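Local coordinates for protein glucosamine--fructose-6-phosphate aminotransferase [isomerizing] (Francisella tularensis subsp. tularensis, PDB 3TBF) that catalyses the formation of glucosamine 6-phosphate from fructose 6-phosphate and glutamine, the part present here being the C-terminal domain, which probably carries the isomerase activity, at residues Lys16-Gln21 / Leu344-Tyr349; Gly69-Tyr74 / Arg235-Pro240; Ser107-Gly112 / Ser141-Glu146; Gly160-Lys165 / Ala246-Glu251. All coordinates share one frame; numbering follows the deposited sequence.

Contact 1: residues Lys16-Gln21 / Leu344-Tyr349; sequences KEIYEQ and LQLLSY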
loop_
_atom_site.group_PDB
_atom_site.type_symbol
_atom_site.label_atom_id
_atom_site.label_comp_id
_atom_site.label_asym_id
_atom_site.label_seq_id
_atom_site.Cartn_x
_atom_site.Cartn_y
_atom_site.Cartn_z
ATOM N N LYS A 16 23.197 12.428 -15.194
ATOM C CA LYS A 16 24.469 11.753 -14.872
ATOM C C LYS A 16 24.252 10.541 -13.956
ATOM O O LYS A 16 24.891 9.502 -14.128
ATOM C CB LYS A 16 25.416 12.699 -14.156
ATOM C CG LYS A 16 26.635 11.977 -13.593
ATOM C CD LYS A 16 27.579 12.919 -12.954
ATOM C CE LYS A 16 27.327 13.086 -11.481
ATOM N NZ LYS A 16 28.324 12.230 -10.749
ATOM N N GLU A 17 23.344 10.690 -12.988
ATOM C CA GLU A 17 23.159 9.672 -11.987
ATOM C C GLU A 17 22.444 8.500 -12.565
ATOM O O GLU A 17 22.715 7.370 -12.204
ATOM C CB GLU A 17 22.469 10.232 -10.757
ATOM C CG GLU A 17 23.480 11.001 -9.866
ATOM C CD GLU A 17 22.887 12.203 -9.095
ATOM O OE1 GLU A 17 21.696 12.148 -8.699
ATOM O OE2 GLU A 17 23.630 13.199 -8.872
ATOM N N ILE A 18 21.542 8.744 -13.488
ATOM C CA ILE A 18 20.887 7.645 -14.141
ATOM C C ILE A 18 21.936 6.878 -14.916
ATOM O O ILE A 18 21.919 5.653 -14.911
ATOM C CB ILE A 18 19.819 8.134 -15.078
ATOM C CG1 ILE A 18 18.630 8.635 -14.279
ATOM C CG2 ILE A 18 19.390 7.049 -15.957
ATOM C CD1 ILE A 18 17.620 9.376 -15.098
ATOM N N TYR A 19 22.866 7.601 -15.534
ATOM C CA TYR A 19 23.926 6.961 -16.318
ATOM C C TYR A 19 25.059 6.396 -15.506
ATOM O O TYR A 19 25.850 5.698 -16.076
ATOM C CB TYR A 19 24.492 7.882 -17.386
ATOM C CG TYR A 19 23.674 7.838 -18.638
ATOM C CD1 TYR A 19 22.521 8.580 -18.755
ATOM C CD2 TYR A 19 24.062 7.066 -19.713
ATOM C CE1 TYR A 19 21.771 8.558 -19.924
ATOM C CE2 TYR A 19 23.333 7.048 -20.884
ATOM C CZ TYR A 19 22.180 7.808 -20.983
ATOM O OH TYR A 19 21.403 7.768 -22.128
ATOM N N GLU A 20 25.120 6.658 -14.197
ATOM C CA GLU A 20 26.118 6.010 -13.342
ATOM C C GLU A 20 25.654 4.642 -12.862
ATOM O O GLU A 20 26.368 3.927 -12.192
ATOM C CB GLU A 20 26.345 6.840 -12.101
ATOM C CG GLU A 20 27.258 8.030 -12.235
ATOM C CD GLU A 20 27.521 8.688 -10.861
ATOM O OE1 GLU A 20 26.674 9.476 -10.374
ATOM O OE2 GLU A 20 28.574 8.393 -10.262
ATOM N N GLN A 21 24.427 4.256 -13.172
ATOM C CA GLN A 21 23.866 3.078 -12.531
ATOM C C GLN A 21 24.564 1.798 -12.873
ATOM O O GLN A 21 24.709 0.943 -12.056
ATOM C CB GLN A 21 22.351 2.990 -12.787
ATOM C CG GLN A 21 21.611 3.995 -11.948
ATOM C CD GLN A 21 20.171 4.023 -12.201
ATOM O OE1 GLN A 21 19.334 3.727 -11.302
ATOM N NE2 GLN A 21 19.826 4.464 -13.391
ATOM N N LEU A 344 11.765 4.047 -16.638
ATOM C CA LEU A 344 10.831 4.825 -15.912
ATOM C C LEU A 344 11.564 6.042 -15.368
ATOM O O LEU A 344 11.004 7.136 -15.278
ATOM C CB LEU A 344 10.209 3.967 -14.829
ATOM C CG LEU A 344 9.496 2.673 -15.274
ATOM C CD1 LEU A 344 8.746 1.996 -14.094
ATOM C CD2 LEU A 344 8.517 2.961 -16.414
ATOM N N GLN A 345 12.838 5.902 -15.033
ATOM C CA GLN A 345 13.579 7.077 -14.542
ATOM C C GLN A 345 13.770 8.019 -15.694
ATOM O O GLN A 345 13.647 9.215 -15.517
ATOM C CB GLN A 345 14.937 6.731 -13.977
ATOM C CG GLN A 345 14.916 5.726 -12.908
ATOM C CD GLN A 345 16.282 5.163 -12.609
ATOM O OE1 GLN A 345 17.111 4.941 -13.509
ATOM N NE2 GLN A 345 16.546 4.957 -11.322
ATOM N N LEU A 346 14.087 7.483 -16.871
ATOM C CA LEU A 346 14.324 8.320 -18.043
ATOM C C LEU A 346 13.043 9.042 -18.468
ATOM O O LEU A 346 13.060 10.205 -18.867
ATOM C CB LEU A 346 14.877 7.493 -19.182
ATOM C CG LEU A 346 16.354 7.058 -19.084
ATOM C CD1 LEU A 346 16.808 6.179 -20.279
ATOM C CD2 LEU A 346 17.274 8.224 -19.019
ATOM N N LEU A 347 11.927 8.372 -18.311
ATOM C CA LEU A 347 10.662 8.945 -18.642
ATOM C C LEU A 347 10.431 10.130 -17.786
ATOM O O LEU A 347 9.980 11.178 -18.262
ATOM C CB LEU A 347 9.547 7.942 -18.422
ATOM C CG LEU A 347 8.130 8.431 -18.860
ATOM C CD1 LEU A 347 8.072 8.894 -20.333
ATOM C CD2 LEU A 347 7.058 7.380 -18.576
ATOM N N SER A 348 10.708 9.984 -16.506
ATOM C CA SER A 348 10.390 11.053 -15.603
ATOM C C SER A 348 11.338 12.210 -15.820
ATOM O O SER A 348 10.935 13.358 -15.684
ATOM C CB SER A 348 10.400 10.607 -14.124
ATOM O OG SER A 348 11.745 10.525 -13.657
ATOM N N TYR A 349 12.580 11.915 -16.178
ATOM C CA TYR A 349 13.519 12.971 -16.524
ATOM C C TYR A 349 13.048 13.772 -17.716
ATOM O O TYR A 349 12.920 14.978 -17.637
ATOM C CB TYR A 349 14.912 12.415 -16.791
ATOM C CG TYR A 349 15.854 13.465 -17.338
ATOM C CD1 TYR A 349 16.491 14.387 -16.493
ATOM C CD2 TYR A 349 16.101 13.550 -18.724
ATOM C CE1 TYR A 349 17.367 15.362 -17.007
ATOM C CE2 TYR A 349 16.955 14.527 -19.245
ATOM C CZ TYR A 349 17.584 15.434 -18.381
ATOM O OH TYR A 349 18.404 16.382 -18.922
#
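Ile18 packs against Gln345 and Leu346 of the long helix 335-355. Its two branches divide the work. CG1 is anti to the carbonyl carbon (chi1 -73°), and it carries CD1 alongside the aliphatic base of Gln345, where CD1 sits 3.9 Å from Gln345 CB. The CG2 methyl, anti to the backbone N, meets the CD2 methyl of Leu346 at 3.9 Å. Ile18 and Gln345 run past each other in opposite directions, so the amide of Gln345 extends beyond Ile18 to reach Gln21. The two glutamines meet tip to tip and form a reciprocal amide pair. Gln21 NE2 donates to Gln345 OE1 at 2.8 Å, and Gln345 NE2 donates to Gln21 OE1 at 3.0 Å. The amide planes are 26° apart, nearly coplanar. This pair ties the N-terminal helix 13-19 and the start of the next helix to the last helix of the second SIS domain, which also packs on helix 238-253 and strand 278-283 through Leu344, Leu347 and Ser348. The other N-H of Gln21 NE2 goes to Ile18 O, 2.8 Å away in the carbonyl plane, which holds the amide flat. Gln21 OE1 has a second partner in Thr168 OG1.

Contact 2: residues Gly69-Tyr74 / Arg235-Pro240; sequences GMTAKY and RGLYYP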
loop_
_atom_site.group_PDB
_atom_site.type_symbol
_atom_site.label_atom_id
_atom_site.label_comp_id
_atom_site.label_asym_id
_atom_site.label_seq_id
_atom_site.Cartn_x
_atom_site.Cartn_y
_atom_site.Cartn_z
ATOM N N GLY A 69 12.042 -1.950 -0.563
ATOM C CA GLY A 69 11.702 -2.982 0.390
ATOM C C GLY A 69 10.541 -3.846 -0.030
ATOM O O GLY A 69 10.566 -5.061 0.110
HETATM N N MSE A 70 9.501 -3.214 -0.539
HETATM C CA MSE A 70 8.386 -3.945 -1.107
HETATM C C MSE A 70 8.811 -4.879 -2.233
HETATM O O MSE A 70 8.282 -5.994 -2.377
HETATM C CB MSE A 70 7.351 -2.951 -1.661
HETATM C CG MSE A 70 6.447 -2.400 -0.600
HETATM SE SE MSE A 70 5.058 -1.235 -1.406
HETATM C CE MSE A 70 4.060 -2.638 -2.405
ATOM N N THR A 71 9.771 -4.441 -3.045
ATOM C CA THR A 71 10.214 -5.299 -4.132
ATOM C C THR A 71 10.874 -6.505 -3.486
ATOM O O THR A 71 10.606 -7.652 -3.810
ATOM C CB THR A 71 11.191 -4.565 -5.022
ATOM O OG1 THR A 71 10.640 -3.298 -5.416
ATOM C CG2 THR A 71 11.495 -5.355 -6.227
ATOM N N ALA A 72 11.723 -6.240 -2.526
ATOM C CA ALA A 72 12.567 -7.277 -1.929
ATOM C C ALA A 72 11.768 -8.353 -1.202
ATOM O O ALA A 72 12.232 -9.470 -0.995
ATOM C CB ALA A 72 13.539 -6.610 -0.900
ATOM N N LYS A 73 10.589 -7.997 -0.722
ATOM C CA LYS A 73 9.803 -8.958 0.023
ATOM C C LYS A 73 9.485 -10.144 -0.902
ATOM O O LYS A 73 9.490 -11.285 -0.463
ATOM C CB LYS A 73 8.554 -8.293 0.589
ATOM C CG LYS A 73 7.378 -9.235 0.816
ATOM C CD LYS A 73 6.173 -8.554 1.444
ATOM C CE LYS A 73 5.199 -9.626 1.968
ATOM N NZ LYS A 73 4.331 -9.142 3.006
ATOM N N TYR A 74 9.234 -9.884 -2.173
ATOM C CA TYR A 74 8.871 -10.961 -3.088
ATOM C C TYR A 74 10.058 -11.926 -3.123
ATOM O O TYR A 74 9.869 -13.153 -3.045
ATOM C CB TYR A 74 8.559 -10.425 -4.482
ATOM C CG TYR A 74 7.214 -9.761 -4.598
ATOM C CD1 TYR A 74 7.013 -8.475 -4.142
ATOM C CD2 TYR A 74 6.135 -10.398 -5.207
ATOM C CE1 TYR A 74 5.739 -7.820 -4.242
ATOM C CE2 TYR A 74 4.872 -9.763 -5.324
ATOM C CZ TYR A 74 4.685 -8.469 -4.829
ATOM O OH TYR A 74 3.444 -7.823 -4.923
ATOM N N ARG A 235 2.487 -5.989 -11.877
ATOM C CA ARG A 235 2.012 -7.094 -11.092
ATOM C C ARG A 235 3.188 -7.748 -10.434
ATOM O O ARG A 235 4.249 -7.875 -11.040
ATOM C CB ARG A 235 1.406 -8.135 -12.019
ATOM C CG ARG A 235 -0.115 -8.114 -12.093
ATOM C CD ARG A 235 -0.602 -9.375 -12.778
ATOM N NE ARG A 235 -2.044 -9.434 -12.890
ATOM C CZ ARG A 235 -2.856 -10.029 -12.022
ATOM N NH1 ARG A 235 -2.393 -10.645 -10.929
ATOM N NH2 ARG A 235 -4.153 -9.993 -12.255
ATOM N N GLY A 236 2.995 -8.292 -9.249
ATOM C CA GLY A 236 4.084 -9.051 -8.613
ATOM C C GLY A 236 5.224 -8.129 -8.205
ATOM O O GLY A 236 5.004 -6.993 -7.739
ATOM N N LEU A 237 6.448 -8.612 -8.394
ATOM C CA LEU A 237 7.636 -7.806 -8.238
ATOM C C LEU A 237 7.536 -6.426 -8.902
ATOM O O LEU A 237 8.175 -5.511 -8.448
ATOM C CB LEU A 237 8.791 -8.505 -8.935
ATOM C CG LEU A 237 9.637 -9.465 -8.125
ATOM C CD1 LEU A 237 10.473 -10.477 -9.047
ATOM C CD2 LEU A 237 10.508 -8.571 -7.264
ATOM N N TYR A 238 6.778 -6.287 -9.993
ATOM C CA TYR A 238 6.832 -5.075 -10.830
ATOM C C TYR A 238 5.801 -4.051 -10.391
ATOM O O TYR A 238 5.769 -2.915 -10.905
ATOM C CB TYR A 238 6.685 -5.450 -12.323
ATOM C CG TYR A 238 7.689 -6.519 -12.645
ATOM C CD1 TYR A 238 8.982 -6.178 -12.951
ATOM C CD2 TYR A 238 7.382 -7.868 -12.533
ATOM C CE1 TYR A 238 9.966 -7.156 -13.142
ATOM C CE2 TYR A 238 8.347 -8.862 -12.745
ATOM C CZ TYR A 238 9.639 -8.487 -13.032
ATOM O OH TYR A 238 10.619 -9.425 -13.225
ATOM N N TYR A 239 4.953 -4.448 -9.434
ATOM C CA TYR A 239 4.025 -3.520 -8.851
ATOM C C TYR A 239 4.808 -2.439 -8.131
ATOM O O TYR A 239 4.680 -1.266 -8.489
ATOM C CB TYR A 239 2.900 -4.205 -8.009
ATOM C CG TYR A 239 2.085 -3.262 -7.132
ATOM C CD1 TYR A 239 1.608 -2.059 -7.629
ATOM C CD2 TYR A 239 1.811 -3.573 -5.801
ATOM C CE1 TYR A 239 0.877 -1.150 -6.813
ATOM C CE2 TYR A 239 1.081 -2.676 -4.971
ATOM C CZ TYR A 239 0.625 -1.467 -5.492
ATOM O OH TYR A 239 -0.096 -0.598 -4.694
ATOM N N PRO A 240 5.681 -2.810 -7.177
ATOM C CA PRO A 240 6.493 -1.778 -6.538
ATOM C C PRO A 240 7.368 -1.019 -7.516
ATOM O O PRO A 240 7.738 0.138 -7.268
ATOM C CB PRO A 240 7.353 -2.549 -5.544
ATOM C CG PRO A 240 6.756 -3.893 -5.358
ATOM C CD PRO A 240 5.815 -4.139 -6.542
#
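Thr71 and Pro240 meet in the buried part of this contact. Thr71 OG1 lies 3.4 Å from Pro240 CB, while its hydrogen bond goes to Asn67 O of its own helix. OG1 sits beside the backbone N (chi1 -51°), which leaves CG2 anti to it. Thr71 CG2 touches Leu237 CD2 at 3.5 Å, the two side chains crossing at about a right angle. Leu237 starts out away from helix 63-80, but its CD2 methyl turns back to fit between Thr71 and Tyr74 CB. The ring of Tyr74 lies with one face over the Gly236-Leu237 peptide. Gly236 C is 3.3 Å above the ring plane and Leu237 N 3.6 Å above it, both toward the rim. Gly236 is the second residue of a type II' turn from Arg235 to Tyr238, and its positive phi suits glycine. The outer side is looser and only partly buried. There the selenomethionine Met70 bends at its third torsion (67°) and brings CE to 3.9 Å from Tyr239 CE2. Met70 CB lies 3.9 Å from Pro240 CG. At the rim the second subunit takes over: Glu91 of that subunit is hydrogen-bonded through OE1 to Tyr74 OH and through OE2 to Gly236 N. Helices 63-80 and 238-253 each follow the first strand of a five-stranded parallel sheet and lead to its neighbour, a beta-alpha-beta crossover in each SIS domain; the middle of the first meets the start of the second across the domain interface.

Contact 3: residues Ser107-Gly112 / Ser141-Glu146; sequences SISQSG and SSLVRE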
loop_
_atom_site.group_PDB
_atom_site.type_symbol
_atom_site.label_atom_id
_atom_site.label_comp_id
_atom_site.label_asym_id
_atom_site.label_seq_id
_atom_site.Cartn_x
_atom_site.Cartn_y
_atom_site.Cartn_z
ATOM N N SER A 107 16.301 -1.623 8.216
ATOM C CA SER A 107 15.965 -0.317 7.698
ATOM C C SER A 107 16.701 -0.031 6.370
ATOM O O SER A 107 17.741 -0.608 6.046
ATOM C CB SER A 107 16.278 0.740 8.729
ATOM O OG SER A 107 17.629 0.758 9.050
ATOM N N ILE A 108 16.076 0.765 5.528
ATOM C CA ILE A 108 16.689 1.110 4.276
ATOM C C ILE A 108 16.722 2.617 4.191
ATOM O O ILE A 108 15.702 3.250 4.368
ATOM C CB ILE A 108 15.878 0.575 3.104
ATOM C CG1 ILE A 108 15.630 -0.947 3.246
ATOM C CG2 ILE A 108 16.626 0.856 1.798
ATOM C CD1 ILE A 108 14.688 -1.520 2.210
ATOM N N SER A 109 17.896 3.182 3.936
ATOM C CA SER A 109 18.025 4.621 3.836
ATOM C C SER A 109 19.252 5.046 3.063
ATOM O O SER A 109 20.352 4.569 3.322
ATOM C CB SER A 109 18.142 5.217 5.197
ATOM O OG SER A 109 18.158 6.615 5.101
ATOM N N GLN A 110 19.081 5.983 2.146
ATOM C CA GLN A 110 20.225 6.527 1.428
ATOM C C GLN A 110 21.126 7.307 2.400
ATOM O O GLN A 110 22.277 7.006 2.542
ATOM C CB GLN A 110 19.783 7.436 0.280
ATOM C CG GLN A 110 20.936 7.846 -0.664
ATOM C CD GLN A 110 21.902 8.843 -0.043
ATOM O OE1 GLN A 110 21.484 9.865 0.531
ATOM N NE2 GLN A 110 23.209 8.558 -0.143
ATOM N N SER A 111 20.562 8.303 3.065
ATOM C CA SER A 111 21.324 9.207 3.898
ATOM C C SER A 111 21.721 8.628 5.225
ATOM O O SER A 111 22.651 9.104 5.835
ATOM C CB SER A 111 20.462 10.465 4.196
ATOM O OG SER A 111 19.336 10.138 4.979
ATOM N N GLY A 112 20.972 7.662 5.707
ATOM C CA GLY A 112 21.107 7.178 7.090
ATOM C C GLY A 112 20.645 8.101 8.220
ATOM O O GLY A 112 20.924 7.830 9.403
ATOM N N SER A 141 26.649 7.222 9.614
ATOM C CA SER A 141 25.385 7.919 9.693
ATOM C C SER A 141 24.730 7.322 10.919
ATOM O O SER A 141 25.163 6.311 11.391
ATOM C CB SER A 141 24.568 7.682 8.427
ATOM O OG SER A 141 24.414 6.299 8.188
ATOM N N SER A 142 23.729 7.979 11.459
ATOM C CA SER A 142 23.081 7.512 12.669
ATOM C C SER A 142 22.563 6.094 12.480
ATOM O O SER A 142 22.758 5.250 13.341
ATOM C CB SER A 142 21.921 8.421 13.023
ATOM O OG SER A 142 22.335 9.762 13.104
ATOM N N LEU A 143 21.926 5.832 11.341
ATOM C CA LEU A 143 21.413 4.506 11.058
ATOM C C LEU A 143 22.486 3.413 11.037
ATOM O O LEU A 143 22.264 2.323 11.565
ATOM C CB LEU A 143 20.651 4.492 9.744
ATOM C CG LEU A 143 19.184 4.914 9.803
ATOM C CD1 LEU A 143 18.647 4.879 8.370
ATOM C CD2 LEU A 143 18.318 4.069 10.735
ATOM N N VAL A 144 23.621 3.691 10.406
ATOM C CA VAL A 144 24.741 2.761 10.426
ATOM C C VAL A 144 25.318 2.593 11.836
ATOM O O VAL A 144 25.528 1.486 12.292
ATOM C CB VAL A 144 25.823 3.199 9.455
ATOM C CG1 VAL A 144 27.086 2.335 9.625
ATOM C CG2 VAL A 144 25.283 3.213 7.993
ATOM N N ARG A 145 25.524 3.677 12.550
ATOM C CA ARG A 145 26.082 3.567 13.902
ATOM C C ARG A 145 25.157 2.817 14.860
ATOM O O ARG A 145 25.575 2.022 15.675
ATOM C CB ARG A 145 26.435 4.945 14.471
ATOM C CG ARG A 145 27.520 5.667 13.652
ATOM C CD ARG A 145 27.974 6.976 14.338
ATOM N NE ARG A 145 26.846 7.861 14.604
ATOM C CZ ARG A 145 26.485 8.901 13.872
ATOM N NH1 ARG A 145 27.150 9.233 12.784
ATOM N NH2 ARG A 145 25.441 9.622 14.251
ATOM N N GLU A 146 23.870 3.050 14.727
ATOM C CA GLU A 146 22.966 2.511 15.694
ATOM C C GLU A 146 22.460 1.142 15.338
ATOM O O GLU A 146 21.808 0.538 16.175
ATOM C CB GLU A 146 21.857 3.471 15.932
ATOM C CG GLU A 146 22.380 4.748 16.537
ATOM C CD GLU A 146 21.275 5.759 16.755
ATOM O OE1 GLU A 146 20.184 5.354 17.227
ATOM O OE2 GLU A 146 21.491 6.968 16.469
#
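Leu143 points its side chain from the first turn of helix 142-146 into the end of strand 103-109. Its two methyls separate over two serines of that strand. Leu143 CD1 presses on Ser109 CB at 3.2 Å, tighter than normal van der Waals contact. Leu143 CD2 faces Ser107 OG at 3.8 Å. Ser107 and Ser109 both turn their side chains toward the helix, whereas Ile108 between them turns away. Ser109 OG is anti to the backbone N (chi1 -175°) and accepts from Gly112 N, 3.1 Å away, in an ST motif. Ser109 OG is also hydrogen-bonded to Thr114 OG1. Gly112 then presents its carbonyl to the helix start: Leu143 N donates to Gly112 O at 3.0 Å with an N-H...O angle of 161°. Ser141, at the N-cap position, brings OG to 3.6 Å from Gly112 CA; its OG is hydrogen-bonded to Val138 O. The turn that begins at Ser109 reads SQSGET; in related glucosamine-6-phosphate synthases this sequence binds the phosphate of the sugar, and probably does here. Leu143 also packs on Cys134 of strand 129-136 and Leu121 of helix 115-124, while Ile108 faces helix 165-184 on the other side of the sheet and touches the adjacent strand 56-61.

Contact 4: residues Gly160-Lys165 / Ala246-Glu251; sequences GVASTK and ALKLKE
Lys248 reaches out from helix 238-253 to Ala162 and Ser163 in the loop 160-165. Its chain bends at chi2 (-71°), chi3 and chi4. The bends put Lys248 CD against the methyl of Ala162, 3.6 Å from Ala162 CB. Beyond this, Lys248 NZ donates to Ser163 O at 2.9 Å. NZ lies in the carbonyl plane on a lone pair. Ser163 OG is 3.5 Å from Lys248 NZ, and no hydrogen bond is made there. NZ also forms a salt bridge with Glu244 one turn back and a hydrogen bond with Thr64 OG1 of helix 63-80. The loop belongs to the first SIS domain and the helix to the second, so Lys248 joins the two. In related glucosamine-6-phosphate synthases the equivalent loop and helix line the sugar-phosphate pocket, and they probably do so here. Glu251, one turn further on, takes a different shape. Its CG is anti to the backbone N and the chain is extended. Glu251 OE1 faces Ala162 CB at 3.8 Å. The Ala162 methyl thus touches both side chains of the helix. Glu251 OE1 is buried here without a hydrogen-bond partner in the model; Lys248 NZ lies 3.9 Å from Glu251 OE1, a long salt bridge.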
loop_
_atom_site.group_PDB
_atom_site.type_symbol
_atom_site.label_atom_id
_atom_site.label_comp_id
_atom_site.label_asym_id
_atom_site.label_seq_id
_atom_site.Cartn_x
_atom_site.Cartn_y
_atom_site.Cartn_z
ATOM N N GLY A 160 20.336 14.837 -7.842
ATOM C CA GLY A 160 19.036 14.833 -8.502
ATOM C C GLY A 160 17.921 14.976 -7.473
ATOM O O GLY A 160 18.023 14.465 -6.364
ATOM N N VAL A 161 16.870 15.689 -7.835
ATOM C CA VAL A 161 15.732 15.815 -6.948
ATOM C C VAL A 161 15.233 14.377 -6.635
ATOM O O VAL A 161 15.053 14.016 -5.466
ATOM C CB VAL A 161 14.573 16.699 -7.546
ATOM C CG1 VAL A 161 13.322 16.608 -6.655
ATOM C CG2 VAL A 161 15.011 18.140 -7.688
ATOM N N ALA A 162 15.024 13.565 -7.674
ATOM C CA ALA A 162 14.600 12.195 -7.445
ATOM C C ALA A 162 15.827 11.344 -7.261
ATOM O O ALA A 162 16.887 11.609 -7.829
ATOM C CB ALA A 162 13.738 11.655 -8.614
ATOM N N SER A 163 15.696 10.317 -6.441
ATOM C CA SER A 163 16.773 9.384 -6.322
ATOM C C SER A 163 16.657 8.317 -7.449
ATOM O O SER A 163 15.556 7.842 -7.815
ATOM C CB SER A 163 16.745 8.754 -4.961
ATOM O OG SER A 163 15.808 7.723 -5.007
ATOM N N THR A 164 17.806 7.964 -8.003
ATOM C CA THR A 164 17.877 7.015 -9.092
ATOM C C THR A 164 18.819 5.902 -8.689
ATOM O O THR A 164 18.387 4.804 -8.334
ATOM C CB THR A 164 18.328 7.681 -10.404
ATOM O OG1 THR A 164 19.582 8.362 -10.202
ATOM C CG2 THR A 164 17.252 8.657 -10.915
ATOM N N LYS A 165 20.109 6.187 -8.691
ATOM C CA LYS A 165 21.058 5.145 -8.386
ATOM C C LYS A 165 20.960 4.622 -6.957
ATOM O O LYS A 165 21.337 3.492 -6.684
ATOM C CB LYS A 165 22.453 5.599 -8.742
ATOM C CG LYS A 165 22.965 6.672 -7.861
ATOM C CD LYS A 165 24.159 7.323 -8.416
ATOM C CE LYS A 165 24.681 8.346 -7.397
ATOM N NZ LYS A 165 26.122 8.699 -7.660
ATOM N N ALA A 246 5.915 5.861 -10.683
ATOM C CA ALA A 246 4.901 6.911 -10.472
ATOM C C ALA A 246 5.429 7.938 -9.541
ATOM O O ALA A 246 5.173 9.102 -9.724
ATOM C CB ALA A 246 3.564 6.334 -9.937
ATOM N N LEU A 247 6.148 7.509 -8.523
ATOM C CA LEU A 247 6.738 8.436 -7.585
ATOM C C LEU A 247 7.695 9.360 -8.296
ATOM O O LEU A 247 7.688 10.549 -8.039
ATOM C CB LEU A 247 7.481 7.669 -6.492
ATOM C CG LEU A 247 8.285 8.503 -5.503
ATOM C CD1 LEU A 247 7.243 9.420 -4.761
ATOM C CD2 LEU A 247 9.098 7.607 -4.541
ATOM N N LYS A 248 8.540 8.844 -9.191
ATOM C CA LYS A 248 9.479 9.771 -9.897
ATOM C C LYS A 248 8.702 10.784 -10.750
ATOM O O LYS A 248 9.027 11.965 -10.753
ATOM C CB LYS A 248 10.500 9.109 -10.808
ATOM C CG LYS A 248 11.341 7.954 -10.265
ATOM C CD LYS A 248 12.374 8.345 -9.267
ATOM C CE LYS A 248 11.823 8.468 -7.848
ATOM N NZ LYS A 248 12.827 7.917 -6.851
ATOM N N LEU A 249 7.720 10.328 -11.497
ATOM C CA LEU A 249 7.015 11.231 -12.387
ATOM C C LEU A 249 6.353 12.333 -11.609
ATOM O O LEU A 249 6.439 13.494 -11.978
ATOM C CB LEU A 249 5.971 10.480 -13.211
ATOM C CG LEU A 249 5.333 11.304 -14.324
ATOM C CD1 LEU A 249 6.396 11.762 -15.212
ATOM C CD2 LEU A 249 4.279 10.476 -15.085
ATOM N N LYS A 250 5.714 11.965 -10.515
ATOM C CA LYS A 250 5.002 12.893 -9.668
ATOM C C LYS A 250 5.978 13.897 -9.049
ATOM O O LYS A 250 5.768 15.117 -9.103
ATOM C CB LYS A 250 4.299 12.042 -8.594
ATOM C CG LYS A 250 3.462 12.721 -7.582
ATOM C CD LYS A 250 2.572 11.728 -6.809
ATOM C CE LYS A 250 3.263 10.384 -6.473
ATOM N NZ LYS A 250 2.459 9.525 -5.545
ATOM N N GLU A 251 7.070 13.368 -8.516
ATOM C CA GLU A 251 8.057 14.111 -7.735
ATOM C C GLU A 251 8.748 15.192 -8.528
ATOM O O GLU A 251 9.111 16.196 -7.945
ATOM C CB GLU A 251 9.152 13.139 -7.232
ATOM C CG GLU A 251 9.911 13.479 -5.942
ATOM C CD GLU A 251 10.732 12.260 -5.367
ATOM O OE1 GLU A 251 10.948 11.247 -6.075
ATOM O OE2 GLU A 251 11.165 12.308 -4.188
#

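Contacts 1 and 4 are neighbours, with centres 9 Å apart. Glu20 OE1 bonds Lys165 NZ at 2.9 Å as a salt bridge, and Gln345 NE2 packs on Thr164 CA. Contacts 2 and 4 both use helix 238-253, near its start and further along, with centres 18 Å apart. Both join the two SIS domains, and both touch the second subunit. Contact 3 lies within the first domain. It meets contact 2 where Gly69 CA packs on Ile108 CD1 at 3.8 Å. Its nearest atoms are about 6 Å from contact 4. By comparison with related synthases, the sugar-phosphate site probably lies between the loops of contacts 3 and 4.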